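Local coordinates for ORC2 (Aeropyrum pernix, PDB 1W5T), which binds ATP and DNA and takes part in regulating DNA replication as an AAA+ protein of the Cdc6/Cdc18 family, at residues A90-F95 with V142-F147; V51-G56 with F182-S187. All blocks are in the same frame, centred on the assembly; numbering follows the deposited sequence.

Contact 1. Residues A90-F95 with V142-F147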
loop_
_atom_site.group_PDB
_atom_site.type_symbol
_atom_site.label_atom_id
_atom_site.label_comp_id
_atom_site.label_asym_id
_atom_site.label_seq_id
_atom_site.Cartn_x
_atom_site.Cartn_y
_atom_site.Cartn_z
ATOM N N ALA A 90 -10.155 -14.465 -5.256
ATOM C CA ALA A 90 -10.127 -14.647 -3.832
ATOM C C ALA A 90 -9.227 -13.569 -3.331
ATOM O O ALA A 90 -8.216 -13.283 -3.959
ATOM C CB ALA A 90 -9.621 -16.051 -3.416
ATOM N N TYR A 91 -9.606 -12.970 -2.210
ATOM C CA TYR A 91 -8.868 -11.865 -1.647
ATOM C C TYR A 91 -8.457 -12.208 -0.234
ATOM O O TYR A 91 -9.264 -12.564 0.597
ATOM C CB TYR A 91 -9.661 -10.541 -1.695
ATOM C CG TYR A 91 -8.921 -9.408 -1.027
ATOM C CD1 TYR A 91 -7.895 -8.699 -1.696
ATOM C CD2 TYR A 91 -9.205 -9.086 0.271
ATOM C CE1 TYR A 91 -7.188 -7.661 -1.039
ATOM C CE2 TYR A 91 -8.501 -8.121 0.949
ATOM C CZ TYR A 91 -7.519 -7.391 0.308
ATOM O OH TYR A 91 -6.905 -6.423 1.040
ATOM N N VAL A 92 -7.171 -12.127 0.028
ATOM C CA VAL A 92 -6.679 -12.363 1.362
ATOM C C VAL A 92 -5.751 -11.262 1.796
ATOM O O VAL A 92 -4.765 -10.978 1.123
ATOM C CB VAL A 92 -5.877 -13.698 1.429
ATOM C CG1 VAL A 92 -5.543 -14.042 2.870
ATOM C CG2 VAL A 92 -6.679 -14.834 0.718
ATOM N N ASN A 93 -6.094 -10.654 2.927
ATOM C CA ASN A 93 -5.213 -9.743 3.614
ATOM C C ASN A 93 -4.351 -10.526 4.627
ATOM O O ASN A 93 -4.864 -11.021 5.634
ATOM C CB ASN A 93 -6.017 -8.686 4.353
ATOM C CG ASN A 93 -5.135 -7.581 4.891
ATOM O OD1 ASN A 93 -3.988 -7.838 5.295
ATOM N ND2 ASN A 93 -5.629 -6.337 4.844
ATOM N N ALA A 94 -3.050 -10.601 4.365
ATOM C CA ALA A 94 -2.172 -11.508 5.088
ATOM C C ALA A 94 -1.787 -11.045 6.495
ATOM O O ALA A 94 -1.195 -11.808 7.255
ATOM C CB ALA A 94 -0.944 -11.799 4.272
ATOM N N PHE A 95 -2.119 -9.800 6.837
ATOM C CA PHE A 95 -2.139 -9.347 8.233
ATOM C C PHE A 95 -3.105 -10.206 9.069
ATOM O O PHE A 95 -2.865 -10.493 10.266
ATOM C CB PHE A 95 -2.672 -7.911 8.312
ATOM C CG PHE A 95 -1.617 -6.850 8.325
ATOM C CD1 PHE A 95 -0.275 -7.171 8.476
ATOM C CD2 PHE A 95 -1.982 -5.507 8.171
ATOM C CE1 PHE A 95 0.708 -6.165 8.474
ATOM C CE2 PHE A 95 -1.013 -4.476 8.177
ATOM C CZ PHE A 95 0.339 -4.808 8.330
ATOM N N VAL A 142 -5.820 -15.276 -7.238
ATOM C CA VAL A 142 -5.688 -14.993 -5.830
ATOM C C VAL A 142 -4.944 -13.663 -5.578
ATOM O O VAL A 142 -3.802 -13.499 -6.006
ATOM C CB VAL A 142 -4.929 -16.159 -5.100
ATOM C CG1 VAL A 142 -4.908 -15.911 -3.562
ATOM C CG2 VAL A 142 -5.560 -17.526 -5.421
ATOM N N ILE A 143 -5.585 -12.716 -4.909
ATOM C CA ILE A 143 -4.851 -11.536 -4.413
ATOM C C ILE A 143 -4.345 -11.835 -2.997
ATOM O O ILE A 143 -5.152 -12.129 -2.116
ATOM C CB ILE A 143 -5.743 -10.255 -4.340
ATOM C CG1 ILE A 143 -6.438 -9.965 -5.685
ATOM C CG2 ILE A 143 -4.916 -9.038 -3.804
ATOM C CD1 ILE A 143 -7.512 -8.889 -5.627
ATOM N N LEU A 144 -3.026 -11.742 -2.785
ATOM C CA LEU A 144 -2.473 -11.778 -1.433
ATOM C C LEU A 144 -1.968 -10.398 -1.097
ATOM O O LEU A 144 -0.848 -10.047 -1.459
ATOM C CB LEU A 144 -1.327 -12.788 -1.263
ATOM C CG LEU A 144 -1.554 -14.261 -1.626
ATOM C CD1 LEU A 144 -0.253 -15.058 -1.662
ATOM C CD2 LEU A 144 -2.570 -14.869 -0.661
ATOM N N ASP A 145 -2.810 -9.653 -0.378
ATOM C CA ASP A 145 -2.545 -8.313 0.142
ATOM C C ASP A 145 -1.673 -8.287 1.396
ATOM O O ASP A 145 -1.633 -9.245 2.168
ATOM C CB ASP A 145 -3.866 -7.614 0.459
ATOM C CG ASP A 145 -3.841 -6.129 0.162
ATOM O OD1 ASP A 145 -2.746 -5.512 0.013
ATOM O OD2 ASP A 145 -4.893 -5.477 0.054
ATOM N N GLU A 146 -0.995 -7.158 1.601
ATOM C CA GLU A 146 -0.056 -7.013 2.706
ATOM C C GLU A 146 0.899 -8.194 2.675
ATOM O O GLU A 146 1.171 -8.789 3.720
ATOM C CB GLU A 146 -0.760 -6.949 4.080
ATOM C CG GLU A 146 -1.805 -5.849 4.269
ATOM C CD GLU A 146 -1.227 -4.437 4.334
ATOM O OE1 GLU A 146 -2.002 -3.466 4.381
ATOM O OE2 GLU A 146 -0.005 -4.270 4.341
ATOM N N PHE A 147 1.409 -8.492 1.476
ATOM C CA PHE A 147 2.235 -9.662 1.234
ATOM C C PHE A 147 3.499 -9.606 2.075
ATOM O O PHE A 147 3.963 -10.640 2.572
ATOM C CB PHE A 147 2.579 -9.808 -0.266
ATOM C CG PHE A 147 3.375 -11.043 -0.580
ATOM C CD1 PHE A 147 2.795 -12.319 -0.472
ATOM C CD2 PHE A 147 4.703 -10.943 -0.961
ATOM C CE1 PHE A 147 3.525 -13.449 -0.758
ATOM C CE2 PHE A 147 5.454 -12.076 -1.249
ATOM C CZ PHE A 147 4.876 -13.327 -1.154
#
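A90 to N93 pair in parallel with V142 to D145, the two short strand axes 4.8 Å apart and 12° from alignment. The backbone ladder runs from I143 N to A90 O, through V92, whose N reaches I143 O and whose O accepts from D145 N, to A94 N, which is 2.9 Å from D145 O.

Y91, I143, N93 and D145 share one face of the sheet. The ring of Y91 leans across to its neighbours: chi1 of 176° puts CG anti to the backbone N; from there CD1 packs 3.7 Å from I143 CG2, and the hydroxyl donates to D145. D145 OD2 lies at the ring edge, in its plane, while the carboxylate plane is turned 80° against the ring. Y91 OH and D145 OD2 are modelled 2.4 Å apart, a very short bond whose exact length is doubtful. D145 OD2 is also hydrogen-bonded to OG1 of T66, in the ATP site, while K70 makes a cation-pi contact with the Y91 ring.

The hydrophobic strand followed by the acidic pair D145 and E146 fits the Walker B motif of AAA+ ATPases; here D145 has its side chain about 4 Å from the bound magnesium ion at the nearest atoms.

Beyond the strands, N93 OD1 accepts from F95 N at 3.1 Å, closing an Asx turn. Just past this turn, F95 lies against E146, whose CG sits over one ring face in a CH-pi contact. A bend at chi2 places CD 3.8 Å from F95 CE2, the carboxylate stacked nearly parallel to the ring, and OE2 is taken by Q148. On the opposite face of the sheet, V92 CB touches L144 CD2 at 4.1 Å, where V92 also touches I107 and L144 touches I103, both of helix 100-111.

Contact 2. Residues V51-G56 with F182-S187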
loop_
_atom_site.group_PDB
_atom_site.type_symbol
_atom_site.label_atom_id
_atom_site.label_comp_id
_atom_site.label_asym_id
_atom_site.label_seq_id
_atom_site.Cartn_x
_atom_site.Cartn_y
_atom_site.Cartn_z
ATOM N N VAL A 51 2.442 -14.833 -11.719
ATOM C CA VAL A 51 2.533 -14.198 -10.417
ATOM C C VAL A 51 3.018 -12.793 -10.682
ATOM O O VAL A 51 4.100 -12.606 -11.235
ATOM C CB VAL A 51 3.526 -14.960 -9.481
ATOM C CG1 VAL A 51 3.804 -14.180 -8.195
ATOM C CG2 VAL A 51 3.024 -16.374 -9.173
ATOM N N ASN A 52 2.215 -11.802 -10.309
ATOM C CA ASN A 52 2.626 -10.395 -10.439
ATOM C C ASN A 52 2.535 -9.633 -9.108
ATOM O O ASN A 52 1.910 -10.077 -8.175
ATOM C CB ASN A 52 1.811 -9.697 -11.529
ATOM C CG ASN A 52 1.936 -10.376 -12.900
ATOM O OD1 ASN A 52 3.031 -10.624 -13.383
ATOM N ND2 ASN A 52 0.798 -10.641 -13.537
ATOM N N MET A 53 3.165 -8.486 -9.013
ATOM C CA MET A 53 3.125 -7.755 -7.783
ATOM C C MET A 53 2.834 -6.284 -8.011
ATOM O O MET A 53 3.302 -5.696 -8.990
ATOM C CB MET A 53 4.441 -7.915 -7.020
ATOM C CG MET A 53 4.507 -7.093 -5.725
ATOM S SD MET A 53 6.021 -7.265 -4.756
ATOM C CE MET A 53 5.691 -8.778 -3.931
ATOM N N ILE A 54 2.110 -5.701 -7.060
ATOM C CA ILE A 54 1.879 -4.264 -6.928
ATOM C C ILE A 54 2.505 -3.862 -5.631
ATOM O O ILE A 54 2.254 -4.512 -4.616
ATOM C CB ILE A 54 0.356 -3.979 -6.838
ATOM C CG1 ILE A 54 -0.360 -4.332 -8.159
ATOM C CG2 ILE A 54 0.113 -2.516 -6.401
ATOM C CD1 ILE A 54 -1.971 -4.330 -8.120
ATOM N N TYR A 55 3.326 -2.820 -5.645
ATOM C CA TYR A 55 3.796 -2.189 -4.404
ATOM C C TYR A 55 3.679 -0.663 -4.504
ATOM O O TYR A 55 3.552 -0.100 -5.584
ATOM C CB TYR A 55 5.248 -2.633 -4.030
ATOM C CG TYR A 55 6.333 -2.288 -5.066
ATOM C CD1 TYR A 55 7.220 -1.216 -4.862
ATOM C CD2 TYR A 55 6.468 -3.038 -6.248
ATOM C CE1 TYR A 55 8.236 -0.907 -5.812
ATOM C CE2 TYR A 55 7.480 -2.749 -7.188
ATOM C CZ TYR A 55 8.343 -1.676 -6.949
ATOM O OH TYR A 55 9.289 -1.400 -7.872
ATOM N N GLY A 56 3.702 0.006 -3.363
ATOM C CA GLY A 56 3.623 1.455 -3.328
ATOM C C GLY A 56 4.886 2.149 -2.875
ATOM O O GLY A 56 5.864 1.516 -2.493
ATOM N N PHE A 182 -1.629 -15.417 -9.307
ATOM C CA PHE A 182 -1.436 -14.624 -8.113
ATOM C C PHE A 182 -1.176 -13.186 -8.403
ATOM O O PHE A 182 -0.486 -12.861 -9.336
ATOM C CB PHE A 182 -0.248 -15.151 -7.324
ATOM C CG PHE A 182 -0.499 -16.468 -6.688
ATOM C CD1 PHE A 182 -0.045 -17.612 -7.283
ATOM C CD2 PHE A 182 -1.181 -16.559 -5.483
ATOM C CE1 PHE A 182 -0.245 -18.841 -6.692
ATOM C CE2 PHE A 182 -1.423 -17.808 -4.905
ATOM C CZ PHE A 182 -0.940 -18.944 -5.517
ATOM N N LEU A 183 -1.741 -12.327 -7.574
ATOM C CA LEU A 183 -1.437 -10.922 -7.604
ATOM C C LEU A 183 -1.020 -10.610 -6.176
ATOM O O LEU A 183 -1.849 -10.656 -5.260
ATOM C CB LEU A 183 -2.682 -10.142 -7.975
ATOM C CG LEU A 183 -2.499 -8.872 -8.796
ATOM C CD1 LEU A 183 -3.632 -7.914 -8.623
ATOM C CD2 LEU A 183 -1.152 -8.166 -8.709
ATOM N N LEU A 184 0.266 -10.365 -5.966
ATOM C CA LEU A 184 0.754 -10.056 -4.604
ATOM C C LEU A 184 0.672 -8.552 -4.443
ATOM O O LEU A 184 0.938 -7.810 -5.396
ATOM C CB LEU A 184 2.190 -10.519 -4.435
ATOM C CG LEU A 184 2.502 -11.950 -4.958
ATOM C CD1 LEU A 184 3.966 -12.406 -4.701
ATOM C CD2 LEU A 184 1.539 -12.966 -4.344
ATOM N N VAL A 185 0.254 -8.080 -3.278
ATOM C CA VAL A 185 0.257 -6.627 -3.038
ATOM C C VAL A 185 1.041 -6.368 -1.774
ATOM O O VAL A 185 0.663 -6.924 -0.771
ATOM C CB VAL A 185 -1.170 -6.102 -2.865
ATOM C CG1 VAL A 185 -1.174 -4.594 -2.612
ATOM C CG2 VAL A 185 -2.023 -6.460 -4.076
ATOM N N ALA A 186 2.125 -5.572 -1.851
ATOM C CA ALA A 186 3.032 -5.303 -0.731
ATOM C C ALA A 186 3.110 -3.814 -0.468
ATOM O O ALA A 186 2.834 -3.028 -1.326
ATOM C CB ALA A 186 4.423 -5.831 -0.989
ATOM N N SER A 187 3.523 -3.415 0.724
ATOM C CA SER A 187 3.471 -1.972 1.027
ATOM C C SER A 187 4.509 -1.147 0.271
ATOM O O SER A 187 4.260 0.017 -0.048
ATOM C CB SER A 187 3.556 -1.720 2.525
ATOM O OG SER A 187 4.745 -2.295 2.983
#
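V51 to I54 and F182 to V185 lie in parallel register, their strands 22° apart, and the backbone supplies every firm hydrogen bond between them. N52 N donates to F182 O, and N52 O receives L184 N at 2.8 Å. I54 repeats the pattern, its N bonded to L184 O at 2.9 Å and its O to A186 N. At the far end G56 N makes a weak bond to S187 O. CA-H...O contacts accompany the ladder, as where M53 CA approaches L184 O to 3.2 Å.

The apolar contacts divide between the two faces. On that of V51, M53, F182 and L184, the two methyls of V51 are shared out: CG1, anti to the backbone N (chi1 171°), meets L184 CD1 at 3.9 Å, and CG2 lies 3.8 Å from F182 CD1. An alanine here would probably open a gap beside both L184 and the F182 ring, leaving each freer to shift. M53 is extended until its last torsion (chi3 -80°) bends CE back to 3.9 Å from L184 CB. On the other face, the I54 side chain crosses that of L183, with CG1 4.0 Å from L183 CD2; A69 of helix 65-82 packs onto I54, L183 and V185.

In the P-loop NTPase fold these are interior strands of the sheet: 51-56 leads into the ATP-binding loop, and the end of 180-186 is where AAA+ proteins commonly carry sensor 1. With the bonds between the strands carried by backbone groups and the side chains meeting almost wholly through hydrocarbon, the contact has the character of a hydrophobic core, its polar bonding independent of side-chain chemistry.

Overall arrangement
Contacts 1 and 2 are adjacent parts of one five-stranded parallel sheet, with centres 9 Å apart and strand 139-145 directly beside strand 180-186. Probable hydrogen bonds join them, V142 O to L183 N and F147 N to V185 O, each 2.8 Å long. D145 OD1 also packs 3.2 Å from V185 CG1, so the probable Walker B acid of contact 1 rests against a side chain of contact 2. Both approach the nucleotide: at the nearest atoms the side chain of E146 is about 4 Å from the bound ATP analogue, and that of V185 about 6 Å from it, with K65 of the ATP site close to V185.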